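Local coordinates for protein putative histidinol-phosphate aminotransferase (Burkholderia pseudomallei, PDB 3P1T) that probably catalyses the pyridoxal 5'-phosphate-dependent transfer of an amino group between L-histidinol phosphate and 2-oxoglutarate, in the histidine biosynthesis pathway, at residues A164-I169 and G187-V192. Residues are numbered along the deposited sequence; the frame is centred on the assembly and turned at random.
Sequences AGKLLI and GENELV
The flat amide of Asn189 meets Lys166 at its oxygen: NZ of Lys166 lies in the plane of the carboxamide, on a lone pair of OD1, 2.7 Å from NZ to OD1. The C=O...N angle there is 138°. Gly165 O lies above one face of the amide, offset toward CB, 3.4 Å from Asn189 CB. The lysine chain bends at chi2 (-65°), which turns CD over Asn189 CA, and NZ adds a weak bond to Glu188 O. In the second flat group, the carboxylate of Glu190, Leu167 CD2 sits over one face, 4.1 Å from Glu190 CD. Ile169 CG1 is near the same group, 4.2 Å from Glu190 OE2. Leu167 and Glu190 both have CG anti to the backbone N, and the two side chains run the same way. Glu190 OE2 is salt-bridged to Arg161 NH2, which is consistent with the carboxylate being held at this position.

Parallel pairing is established by an axis angle of 14° and by three backbone hydrogen bonds. Leu167 N gives its N-H to Asn189 O at 2.9 Å. Leu167 O accepts from Leu191 N at 2.8 Å, and Ile169 N then reaches Leu191 O at 3.1 Å. Leu167, Ile169, Glu190 and Val192 point to one face of the sheet, Leu168 and Leu191 to the other, where Leu168 CD1 packs 4.0 Å from Leu191 CB.

A type I turn from Gly187 to Glu190 leads into the second strand. The pair belongs to the mixed seven-stranded sheet of the aminotransferase fold, with strand 137-142 beyond 166-170 and antiparallel strand 208-211 beyond 190-195. Helix 76-87 covers Leu168 through Cys80 and Ile84, while Arg161 comes from helix 154-163, just before Gly165.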
ATOM      1  N   ALA A 164     -14.722  16.935 -22.178  1.00 50.91           N
ATOM      2  CA  ALA A 164     -13.945  15.725 -21.841  1.00 49.05           C
ATOM      3  C   ALA A 164     -14.745  14.423 -21.965  1.00 51.98           C
ATOM      4  O   ALA A 164     -15.972  14.424 -21.804  1.00 53.42           O
ATOM      5  CB  ALA A 164     -13.405  15.825 -20.425  1.00 48.71           C
ATOM      6  N   GLY A 165     -14.008  13.328 -22.216  1.00 45.66           N
ATOM      7  CA  GLY A 165     -14.519  11.963 -22.243  1.00 44.33           C
ATOM      8  C   GLY A 165     -14.712  11.470 -20.819  1.00 46.81           C
ATOM      9  O   GLY A 165     -15.770  10.930 -20.488  1.00 47.42           O
ATOM     10  N   LYS A 166     -13.667  11.671 -19.967  1.00 39.96           N
ATOM     11  CA  LYS A 166     -13.602  11.392 -18.532  1.00 37.98           C
ATOM     12  C   LYS A 166     -12.948  12.565 -17.828  1.00 43.36           C
ATOM     13  O   LYS A 166     -12.091  13.229 -18.421  1.00 43.49           O
ATOM     14  CB  LYS A 166     -12.843  10.086 -18.210  1.00 37.75           C
ATOM     15  CG  LYS A 166     -13.454   8.826 -18.795  1.00 48.97           C
ATOM     16  CD  LYS A 166     -14.830   8.498 -18.238  1.00 53.85           C
ATOM     17  CE  LYS A 166     -15.496   7.496 -19.139  1.00 51.16           C
ATOM     18  NZ  LYS A 166     -16.864   7.167 -18.676  1.00 47.71           N
ATOM     19  N   LEU A 167     -13.331  12.814 -16.563  1.00 39.84           N
ATOM     20  CA  LEU A 167     -12.740  13.888 -15.765  1.00 39.02           C
ATOM     21  C   LEU A 167     -12.464  13.426 -14.339  1.00 43.04           C
ATOM     22  O   LEU A 167     -13.358  12.898 -13.673  1.00 45.45           O
ATOM     23  CB  LEU A 167     -13.665  15.114 -15.752  1.00 39.64           C
ATOM     24  CG  LEU A 167     -13.182  16.354 -14.994  1.00 43.36           C
ATOM     25  CD1 LEU A 167     -11.966  16.984 -15.658  1.00 44.25           C
ATOM     26  CD2 LEU A 167     -14.263  17.377 -14.888  1.00 39.96           C
ATOM     27  N   LEU A 168     -11.220  13.611 -13.882  1.00 35.81           N
ATOM     28  CA  LEU A 168     -10.805  13.345 -12.506  1.00 33.44           C
ATOM     29  C   LEU A 168     -10.386  14.666 -11.858  1.00 38.25           C
ATOM     30  O   LEU A 168      -9.457  15.317 -12.347  1.00 37.56           O
ATOM     31  CB  LEU A 168      -9.670  12.300 -12.407  1.00 31.63           C
ATOM     32  CG  LEU A 168      -9.036  12.138 -11.002  1.00 34.97           C
ATOM     33  CD1 LEU A 168     -10.043  11.591  -9.978  1.00 34.23           C
ATOM     34  CD2 LEU A 168      -7.807  11.254 -11.060  1.00 39.15           C
ATOM     35  N   ILE A 169     -11.066  15.067 -10.779  1.00 34.80           N
ATOM     36  CA  ILE A 169     -10.712  16.280 -10.054  1.00 34.20           C
ATOM     37  C   ILE A 169     -10.042  15.864  -8.766  1.00 37.71           C
ATOM     38  O   ILE A 169     -10.657  15.219  -7.925  1.00 38.14           O
ATOM     39  CB  ILE A 169     -11.911  17.250  -9.805  1.00 37.80           C
ATOM     40  CG1 ILE A 169     -12.625  17.654 -11.136  1.00 37.93           C
ATOM     41  CG2 ILE A 169     -11.470  18.501  -8.986  1.00 37.65           C
ATOM     42  CD1 ILE A 169     -11.755  18.481 -12.175  1.00 35.96           C
ATOM     43  N   GLY A 187     -20.015  11.119 -11.230  1.00 46.15           N
ATOM     44  CA  GLY A 187     -21.065  10.559 -12.070  1.00 46.83           C
ATOM     45  C   GLY A 187     -20.501   9.670 -13.154  1.00 50.11           C
ATOM     46  O   GLY A 187     -19.328   9.298 -13.095  1.00 49.05           O
ATOM     47  N   GLU A 188     -21.325   9.357 -14.165  1.00 47.79           N
ATOM     48  CA  GLU A 188     -21.008   8.471 -15.300  1.00 47.62           C
ATOM     49  C   GLU A 188     -19.568   8.702 -15.830  1.00 48.87           C
ATOM     50  O   GLU A 188     -18.827   7.728 -15.977  1.00 47.85           O
ATOM     51  CB  GLU A 188     -22.038   8.688 -16.432  1.00 50.41           C
ATOM     52  CG  GLU A 188     -21.999   7.702 -17.596  1.00 65.42           C
ATOM     53  CD  GLU A 188     -22.858   8.056 -18.807  1.00103.60           C
ATOM     54  OE1 GLU A 188     -24.016   8.497 -18.619  1.00100.10           O
ATOM     55  OE2 GLU A 188     -22.382   7.857 -19.950  1.00105.01           O
ATOM     56  N   ASN A 189     -19.162   9.977 -16.037  1.00 44.12           N
ATOM     57  CA  ASN A 189     -17.863  10.325 -16.629  1.00 42.50           C
ATOM     58  C   ASN A 189     -17.026  11.272 -15.759  1.00 43.23           C
ATOM     59  O   ASN A 189     -16.144  11.977 -16.271  1.00 41.75           O
ATOM     60  CB  ASN A 189     -18.116  11.000 -17.987  1.00 43.05           C
ATOM     61  CG  ASN A 189     -19.028  10.213 -18.878  1.00 56.87           C
ATOM     62  OD1 ASN A 189     -18.775   9.045 -19.205  1.00 48.91           O
ATOM     63  ND2 ASN A 189     -20.136  10.825 -19.230  1.00 52.02           N
ATOM     64  N   GLU A 190     -17.279  11.270 -14.455  1.00 38.48           N
ATOM     65  CA  GLU A 190     -16.561  12.160 -13.553  1.00 37.52           C
ATOM     66  C   GLU A 190     -16.272  11.451 -12.226  1.00 42.41           C
ATOM     67  O   GLU A 190     -17.138  10.768 -11.659  1.00 42.69           O
ATOM     68  CB  GLU A 190     -17.359  13.463 -13.328  1.00 38.90           C
ATOM     69  CG  GLU A 190     -16.554  14.579 -12.695  1.00 45.88           C
ATOM     70  CD  GLU A 190     -17.239  15.925 -12.532  1.00 65.51           C
ATOM     71  OE1 GLU A 190     -18.301  16.159 -13.161  1.00 44.33           O
ATOM     72  OE2 GLU A 190     -16.690  16.758 -11.774  1.00 61.88           O
ATOM     73  N   LEU A 191     -15.036  11.615 -11.763  1.00 37.52           N
ATOM     74  CA  LEU A 191     -14.536  11.080 -10.502  1.00 36.81           C
ATOM     75  C   LEU A 191     -13.872  12.198  -9.683  1.00 40.65           C
ATOM     76  O   LEU A 191     -13.424  13.204 -10.241  1.00 41.42           O
ATOM     77  CB  LEU A 191     -13.546   9.917 -10.737  1.00 35.88           C
ATOM     78  CG  LEU A 191     -14.127   8.658 -11.362  1.00 41.15           C
ATOM     79  CD1 LEU A 191     -13.829   8.614 -12.846  1.00 41.72           C
ATOM     80  CD2 LEU A 191     -13.537   7.423 -10.729  1.00 41.24           C
ATOM     81  N   VAL A 192     -13.809  12.024  -8.366  1.00 35.90           N
ATOM     82  CA  VAL A 192     -13.175  13.015  -7.491  1.00 35.01           C
ATOM     83  C   VAL A 192     -12.272  12.253  -6.478  1.00 37.22           C
ATOM     84  O   VAL A 192     -12.610  11.151  -6.035  1.00 35.69           O
ATOM     85  CB  VAL A 192     -14.217  13.978  -6.814  1.00 39.00           C
ATOM     86  CG1 VAL A 192     -15.336  13.248  -6.097  1.00 39.26           C
ATOM     87  CG2 VAL A 192     -13.564  14.998  -5.899  1.00 38.68           C
TER